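YcaO (Methanopyrus kandleri, PDB 6CIB) binds ADP and magnesium as a YcaO-family enzyme and probably takes part in ATP-dependent thioamidation of peptide backbones. Local coordinates at residues L209-R212 with Y217-G220. Sequence-based numbering, arbitrary orientation.
Sequences LPSR and YVVG
Leu209 and Val218 face each other across two antiparallel lengths of chain. Leu209 N donates to Val218 O at 2.9 Å, in a bond that is bent at the hydrogen (146°). The tight part lies around the leucine side chain. Its CG stands anti to the carbonyl carbon and beside the backbone N (chi1 -86°); the second torsion (chi2 75°) then separates the methyls, sending CD1 along the partner strand toward Gly220 and CD2 another way. CD1 comes down on the backbone there, 3.3 Å from Gly220 N. That glycine has no side chain to compete for the space CD1 takes. Val218 CG1 sits 4.1 Å from Leu209 CD2, an ordinary apolar distance, and Leu209 CB is equally near to it, the two side chains crossing at a slant. On this same face Ser170 of helix 154-177 touches both side chains. The motif is a beta hairpin: strands 203-209 and 217-224 are joined by the intervening loop, and the second returns antiparallel as the middle strand of a three-stranded sheet. Gly220 bonds to Arg207 through the backbone, continuing the ladder inward, whereas Val219 turns its side chain away from Leu209 and packs on helix 241-260. Toward the loop the fit slackens. Here a water fills in for direct pairing, donating to Leu209 O and accepting from Val218 N, each at 2.8 Å, and so bridging the two backbones. Beyond it Ser211 makes only a loose touch, its CB 4.4 Å from Val218 CG2, while its OG is engaged within the loop, hydrogen-bonded chiefly to the carbonyl of Val216.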
loop_
_atom_site.group_PDB
_atom_site.type_symbol
_atom_site.label_atom_id
_atom_site.label_comp_id
_atom_site.label_asym_id
_atom_site.label_seq_id
_atom_site.Cartn_x
_atom_site.Cartn_y
_atom_site.Cartn_z
ATOM N N LEU A 209 -5.976 -13.943 0.335
ATOM C CA LEU A 209 -6.758 -13.401 -0.779
ATOM C C LEU A 209 -6.329 -14.051 -2.083
ATOM O O LEU A 209 -5.164 -14.449 -2.212
ATOM C CB LEU A 209 -6.595 -11.880 -0.872
ATOM C CG LEU A 209 -7.513 -11.006 -0.009
ATOM C CD1 LEU A 209 -7.104 -11.022 1.445
ATOM C CD2 LEU A 209 -7.507 -9.574 -0.500
ATOM N N PRO A 210 -7.265 -14.186 -3.051
ATOM C CA PRO A 210 -6.845 -14.627 -4.383
ATOM C C PRO A 210 -5.961 -13.560 -5.034
ATOM O O PRO A 210 -6.389 -12.416 -5.218
ATOM C CB PRO A 210 -8.172 -14.783 -5.135
ATOM C CG PRO A 210 -9.125 -13.880 -4.419
ATOM C CD PRO A 210 -8.729 -14.019 -2.976
ATOM N N SER A 211 -4.722 -13.929 -5.334
ATOM C CA SER A 211 -3.798 -13.045 -6.028
ATOM C C SER A 211 -3.848 -13.311 -7.527
ATOM O O SER A 211 -3.780 -14.463 -7.964
ATOM C CB SER A 211 -2.383 -13.250 -5.496
ATOM O OG SER A 211 -1.433 -12.510 -6.248
ATOM N N ARG A 212 -3.945 -12.239 -8.306
ATOM C CA ARG A 212 -3.914 -12.333 -9.766
ATOM C C ARG A 212 -2.493 -12.265 -10.327
ATOM O O ARG A 212 -2.311 -12.291 -11.538
ATOM C CB ARG A 212 -4.783 -11.244 -10.396
ATOM C CG ARG A 212 -6.269 -11.398 -10.127
ATOM C CD ARG A 212 -6.938 -10.052 -10.305
ATOM N NE ARG A 212 -7.733 -9.997 -11.512
ATOM C CZ ARG A 212 -8.187 -8.893 -12.100
ATOM N NH1 ARG A 212 -7.904 -7.674 -11.638
ATOM N NH2 ARG A 212 -8.925 -9.025 -13.187
ATOM N N TYR A 217 1.857 -13.103 -2.875
ATOM C CA TYR A 217 0.772 -13.482 -1.962
ATOM C C TYR A 217 0.151 -12.250 -1.337
ATOM O O TYR A 217 0.864 -11.311 -0.996
ATOM C CB TYR A 217 1.294 -14.436 -0.877
ATOM C CG TYR A 217 1.817 -15.728 -1.459
ATOM C CD1 TYR A 217 0.937 -16.760 -1.819
ATOM C CD2 TYR A 217 3.188 -15.914 -1.677
ATOM C CE1 TYR A 217 1.405 -17.945 -2.369
ATOM C CE2 TYR A 217 3.669 -17.099 -2.228
ATOM C CZ TYR A 217 2.776 -18.106 -2.571
ATOM O OH TYR A 217 3.239 -19.279 -3.115
ATOM N N VAL A 218 -1.175 -12.251 -1.211
ATOM C CA VAL A 218 -1.887 -11.159 -0.546
ATOM C C VAL A 218 -2.664 -11.714 0.652
ATOM O O VAL A 218 -3.424 -12.684 0.512
ATOM C CB VAL A 218 -2.812 -10.370 -1.511
ATOM C CG1 VAL A 218 -3.465 -9.188 -0.799
ATOM C CG2 VAL A 218 -2.038 -9.868 -2.732
ATOM N N VAL A 219 -2.439 -11.107 1.821
ATOM C CA VAL A 219 -3.063 -11.521 3.082
ATOM C C VAL A 219 -3.935 -10.388 3.621
ATOM O O VAL A 219 -3.544 -9.224 3.589
ATOM C CB VAL A 219 -2.002 -11.968 4.133
ATOM C CG1 VAL A 219 -2.610 -12.233 5.510
ATOM C CG2 VAL A 219 -1.271 -13.216 3.664
ATOM N N GLY A 220 -5.122 -10.747 4.097
ATOM C CA GLY A 220 -6.001 -9.830 4.805
ATOM C C GLY A 220 -6.159 -10.252 6.250
ATOM O O GLY A 220 -6.170 -11.446 6.559
HETATM O O HOH W 1 -2.417 -14.602 -2.136
#